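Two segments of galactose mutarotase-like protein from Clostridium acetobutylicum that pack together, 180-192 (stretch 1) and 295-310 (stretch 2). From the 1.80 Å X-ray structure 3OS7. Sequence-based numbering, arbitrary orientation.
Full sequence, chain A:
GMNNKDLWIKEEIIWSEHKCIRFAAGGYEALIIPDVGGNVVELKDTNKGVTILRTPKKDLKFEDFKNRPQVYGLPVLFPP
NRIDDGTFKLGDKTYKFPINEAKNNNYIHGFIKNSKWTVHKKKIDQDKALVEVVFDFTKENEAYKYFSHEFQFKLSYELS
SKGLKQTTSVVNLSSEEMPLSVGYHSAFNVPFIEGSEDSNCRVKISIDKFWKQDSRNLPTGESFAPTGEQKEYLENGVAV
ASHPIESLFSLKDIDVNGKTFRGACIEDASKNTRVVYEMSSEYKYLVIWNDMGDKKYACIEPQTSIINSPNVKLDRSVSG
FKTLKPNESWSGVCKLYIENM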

# COMPACT_ATOMS: atom_id res chain seq x y z
N LEU A 180 4.92 10.30 -12.20
CA LEU A 180 4.13 9.90 -11.06
C LEU A 180 3.67 8.44 -11.19
O LEU A 180 3.01 8.07 -12.17
CB LEU A 180 2.88 10.77 -10.96
CG LEU A 180 1.91 10.44 -9.82
CD1 LEU A 180 2.46 10.90 -8.49
CD2 LEU A 180 0.60 11.12 -10.12
N SER A 181 4.00 7.67 -10.18
CA SER A 181 3.44 6.32 -9.99
C SER A 181 3.52 6.07 -8.49
O SER A 181 4.54 6.32 -7.87
CB SER A 181 4.24 5.33 -10.78
OG SER A 181 3.77 4.02 -10.60
N VAL A 182 2.41 5.66 -7.91
CA VAL A 182 2.26 5.53 -6.48
C VAL A 182 1.64 4.16 -6.18
O VAL A 182 0.82 3.66 -6.94
CB VAL A 182 1.30 6.60 -5.92
CG1 VAL A 182 1.11 6.46 -4.37
CG2 VAL A 182 1.78 7.99 -6.26
N GLY A 183 1.96 3.61 -5.02
CA GLY A 183 1.29 2.41 -4.56
C GLY A 183 1.58 2.16 -3.10
O GLY A 183 2.15 3.02 -2.41
N TYR A 184 1.14 0.99 -2.62
CA TYR A 184 1.39 0.58 -1.27
C TYR A 184 1.82 -0.87 -1.23
O TYR A 184 1.34 -1.69 -2.00
CB TYR A 184 0.16 0.69 -0.41
CG TYR A 184 -0.11 2.08 0.09
CD1 TYR A 184 -0.81 2.98 -0.66
CD2 TYR A 184 0.32 2.46 1.36
CE1 TYR A 184 -1.05 4.25 -0.20
CE2 TYR A 184 0.10 3.70 1.83
CZ TYR A 184 -0.61 4.60 1.07
OH TYR A 184 -0.85 5.87 1.57
N HIS A 185 2.69 -1.19 -0.28
CA HIS A 185 3.14 -2.57 -0.09
C HIS A 185 2.42 -3.20 1.11
O HIS A 185 3.03 -3.87 1.95
CB HIS A 185 4.63 -2.53 0.12
CG HIS A 185 5.33 -3.80 -0.21
ND1 HIS A 185 5.13 -4.96 0.51
CD2 HIS A 185 6.28 -4.09 -1.13
CE1 HIS A 185 5.91 -5.92 0.03
NE2 HIS A 185 6.62 -5.42 -0.97
N SER A 186 1.11 -3.03 1.15
CA SER A 186 0.31 -3.30 2.35
C SER A 186 0.40 -4.75 2.84
O SER A 186 0.18 -5.70 2.07
CB SER A 186 -1.14 -2.92 2.04
OG SER A 186 -1.18 -1.64 1.44
N ALA A 187 0.70 -4.91 4.13
CA ALA A 187 0.99 -6.21 4.75
C ALA A 187 -0.12 -6.63 5.72
O ALA A 187 -0.35 -5.97 6.74
CB ALA A 187 2.34 -6.15 5.48
N PHE A 188 -0.80 -7.73 5.37
CA PHE A 188 -1.96 -8.21 6.10
C PHE A 188 -1.70 -9.48 6.89
O PHE A 188 -1.08 -10.41 6.39
CB PHE A 188 -3.10 -8.50 5.11
CG PHE A 188 -3.65 -7.25 4.49
CD1 PHE A 188 -4.64 -6.54 5.13
CD2 PHE A 188 -3.16 -6.77 3.29
CE1 PHE A 188 -5.13 -5.36 4.58
CE2 PHE A 188 -3.65 -5.61 2.76
CZ PHE A 188 -4.63 -4.91 3.41
N ASN A 189 -2.25 -9.52 8.10
CA ASN A 189 -2.21 -10.71 8.92
C ASN A 189 -3.10 -11.79 8.28
O ASN A 189 -4.26 -11.55 8.00
CB ASN A 189 -2.72 -10.41 10.33
CG ASN A 189 -1.74 -9.59 11.14
OD1 ASN A 189 -0.53 -9.84 11.13
ND2 ASN A 189 -2.27 -8.61 11.87
N VAL A 190 -2.55 -12.99 8.08
CA VAL A 190 -3.33 -14.14 7.64
C VAL A 190 -2.90 -15.35 8.51
O VAL A 190 -1.89 -15.96 8.24
CB VAL A 190 -3.09 -14.45 6.14
CG1 VAL A 190 -3.95 -15.61 5.69
CG2 VAL A 190 -3.33 -13.21 5.24
N PRO A 191 -3.66 -15.68 9.56
CA PRO A 191 -4.96 -15.18 9.96
C PRO A 191 -4.91 -13.83 10.68
O PRO A 191 -3.87 -13.42 11.19
CB PRO A 191 -5.44 -16.27 10.94
CG PRO A 191 -4.23 -16.67 11.64
CD PRO A 191 -3.16 -16.68 10.54
N PHE A 192 -6.06 -13.20 10.77
CA PHE A 192 -6.22 -11.90 11.40
C PHE A 192 -7.02 -11.96 12.71
O PHE A 192 -7.27 -10.94 13.35
CB PHE A 192 -6.84 -10.91 10.42
CG PHE A 192 -8.14 -11.39 9.78
CD1 PHE A 192 -9.30 -11.45 10.51
CD2 PHE A 192 -8.18 -11.76 8.44
CE1 PHE A 192 -10.48 -11.87 9.93
CE2 PHE A 192 -9.36 -12.20 7.87
CZ PHE A 192 -10.51 -12.24 8.61
N LYS A 295 4.60 -17.45 6.41
CA LYS A 295 4.91 -16.48 7.46
C LYS A 295 3.70 -15.77 8.07
O LYS A 295 3.85 -14.78 8.78
CB LYS A 295 5.94 -15.49 6.92
CG LYS A 295 7.23 -16.19 6.45
CD LYS A 295 8.24 -15.19 5.88
CE LYS A 295 9.42 -15.87 5.22
NZ LYS A 295 9.05 -16.81 4.09
N LYS A 296 2.49 -16.30 7.84
CA LYS A 296 1.26 -15.82 8.48
C LYS A 296 0.91 -14.38 8.06
O LYS A 296 0.29 -13.64 8.83
CB LYS A 296 1.32 -15.89 10.02
CG LYS A 296 1.87 -17.20 10.62
CD LYS A 296 0.95 -18.33 10.40
CE LYS A 296 1.53 -19.67 10.96
NZ LYS A 296 0.97 -20.87 10.25
N TYR A 297 1.35 -13.99 6.86
CA TYR A 297 0.95 -12.72 6.28
C TYR A 297 0.98 -12.78 4.76
O TYR A 297 1.54 -13.70 4.16
CB TYR A 297 1.84 -11.57 6.79
CG TYR A 297 3.16 -11.35 6.10
CD1 TYR A 297 4.26 -12.18 6.35
CD2 TYR A 297 3.35 -10.26 5.27
CE1 TYR A 297 5.48 -11.95 5.71
CE2 TYR A 297 4.55 -10.01 4.67
CZ TYR A 297 5.62 -10.85 4.87
OH TYR A 297 6.81 -10.55 4.25
N ALA A 298 0.35 -11.79 4.15
CA ALA A 298 0.43 -11.62 2.72
C ALA A 298 0.36 -10.14 2.42
O ALA A 298 -0.32 -9.39 3.13
CB ALA A 298 -0.69 -12.39 1.98
N CYS A 299 1.09 -9.73 1.39
CA CYS A 299 1.00 -8.38 0.86
C CYS A 299 0.06 -8.25 -0.33
O CYS A 299 0.12 -9.02 -1.30
CB CYS A 299 2.36 -7.86 0.48
SG CYS A 299 3.44 -7.67 1.97
N ILE A 300 -0.78 -7.24 -0.25
CA ILE A 300 -1.77 -6.93 -1.29
C ILE A 300 -1.52 -5.47 -1.65
O ILE A 300 -1.78 -4.58 -0.84
CB ILE A 300 -3.20 -7.18 -0.78
CG1 ILE A 300 -3.40 -8.65 -0.42
CG2 ILE A 300 -4.22 -6.77 -1.88
CD1 ILE A 300 -4.79 -8.95 0.25
N GLU A 301 -0.98 -5.25 -2.85
CA GLU A 301 -0.22 -4.05 -3.17
C GLU A 301 -0.85 -3.27 -4.35
O GLU A 301 -0.51 -3.51 -5.49
CB GLU A 301 1.22 -4.44 -3.50
CG GLU A 301 1.88 -5.42 -2.48
CD GLU A 301 3.31 -5.82 -2.88
OE1 GLU A 301 3.92 -5.12 -3.71
OE2 GLU A 301 3.83 -6.85 -2.40
N PRO A 302 -1.73 -2.32 -4.03
CA PRO A 302 -2.32 -1.50 -5.08
C PRO A 302 -1.30 -0.56 -5.69
O PRO A 302 -0.40 -0.10 -4.98
CB PRO A 302 -3.41 -0.73 -4.35
CG PRO A 302 -2.99 -0.68 -2.96
CD PRO A 302 -2.24 -1.95 -2.69
N GLN A 303 -1.47 -0.28 -6.98
CA GLN A 303 -0.58 0.62 -7.72
C GLN A 303 -1.37 1.43 -8.72
O GLN A 303 -2.33 0.93 -9.29
CB GLN A 303 0.51 -0.17 -8.50
CG GLN A 303 1.23 -1.22 -7.72
CD GLN A 303 2.40 -1.89 -8.44
OE1 GLN A 303 3.23 -2.52 -7.80
NE2 GLN A 303 2.49 -1.74 -9.75
N THR A 304 -0.95 2.67 -8.95
CA THR A 304 -1.56 3.50 -10.00
C THR A 304 -1.23 3.05 -11.41
O THR A 304 -1.93 3.40 -12.37
CB THR A 304 -1.14 4.98 -9.85
OG1 THR A 304 0.30 5.08 -9.91
CG2 THR A 304 -1.66 5.52 -8.53
N SER A 305 -0.16 2.30 -11.56
CA SER A 305 0.32 1.93 -12.86
C SER A 305 0.98 0.56 -12.79
O SER A 305 1.27 0.04 -11.72
CB SER A 305 1.31 2.97 -13.39
OG SER A 305 2.56 2.99 -12.72
N ILE A 306 1.23 0.02 -13.97
CA ILE A 306 1.90 -1.23 -14.11
C ILE A 306 3.35 -1.12 -13.59
O ILE A 306 3.94 -0.03 -13.53
CB ILE A 306 1.85 -1.72 -15.59
CG1 ILE A 306 2.15 -3.20 -15.69
CG2 ILE A 306 2.77 -0.89 -16.52
CD1 ILE A 306 1.85 -3.75 -17.07
N ILE A 307 3.91 -2.25 -13.20
CA ILE A 307 5.32 -2.32 -12.87
C ILE A 307 6.12 -1.77 -14.06
O ILE A 307 5.79 -2.07 -15.21
CB ILE A 307 5.77 -3.76 -12.61
CG1 ILE A 307 5.07 -4.34 -11.38
CG2 ILE A 307 7.32 -3.83 -12.43
CD1 ILE A 307 5.47 -5.80 -11.07
N ASN A 308 7.13 -0.95 -13.78
CA ASN A 308 8.04 -0.39 -14.82
C ASN A 308 7.28 0.52 -15.81
O ASN A 308 7.69 0.62 -16.94
CB ASN A 308 8.75 -1.54 -15.55
CG ASN A 308 9.97 -1.09 -16.39
OD1 ASN A 308 10.70 -0.18 -16.03
ND2 ASN A 308 10.20 -1.80 -17.49
N SER A 309 6.18 1.14 -15.38
CA SER A 309 5.28 1.88 -16.27
C SER A 309 5.96 2.96 -17.15
O SER A 309 5.57 3.13 -18.29
CB SER A 309 4.12 2.54 -15.49
OG SER A 309 4.54 3.60 -14.65
N PRO A 310 6.98 3.68 -16.64
CA PRO A 310 7.61 4.66 -17.52
C PRO A 310 8.30 4.07 -18.75
O PRO A 310 8.55 4.80 -19.71
CB PRO A 310 8.64 5.32 -16.60
CG PRO A 310 8.20 5.02 -15.26
CD PRO A 310 7.59 3.69 -15.31
O HOH W 1 0.84 6.26 -12.21
O HOH W 2 0.94 -12.12 10.98
O HOH W 3 -1.31 -14.06 11.47

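Segments distant in sequence are often held by backbone hydrogen bonds, with side chains adding to them, and this contact in a galactose mutarotase-like protein illustrates the principle. The two stretches run roughly antiparallel, at 141° between strands 187-189 and 297-303, and a ladder of main-chain bonds ties them. Within strand 187-189, F188 and A298 form a reciprocal pair, F188 N to A298 O at 2.8 Å and A298 N to F188 O at 3.0 Å. One-way hydrogen bonds continue on both sides: I300 N to S186 O (2.9 Å) and Y184 N to P302 O (3.0 Å) on one, V190 N to K296 O (3.0 Å) on the other. Where the backbones draw closest, G183 CA is 4.1 Å from Q303 CA; G183 CA also lies 3.1 Å from P302 O, and a CB here would clash with that oxygen.

Beyond the strand, a side chain joins the pairing. T304 N donates to V182 O (2.9 Å), while V182 N donates to T304 OG1 (3.0 Å), so the threonine hydroxyl stands in for a backbone acceptor. The same OG1 donates to a water (2.6 Å) that in turn donates to L180 O (2.8 Å). Next to it, S181 OG and S305 OG share a short hydrogen bond of 2.6 Å, and S305 OG continues to S309 OG at 2.8 Å, linking three hydroxyls in a chain.

Packing completes the contact. A187, N189, C299 and Y297 direct their side chains to one face of the sheet; there A187 CB meets C299 SG at 4.0 Å and Y297 CD2 at 4.2 Å. C299 SG also sits at the edge of the H185 ring, 3.5 Å from H185 ND1, whereas E301 OE2 lies over a ring face, 3.3 Å from H185 CE1. On the face bearing F188 and A298, F188 CE2 approaches I300 CB at 3.9 Å, and V190 CG2 lies 4.3 Å from A298 CB.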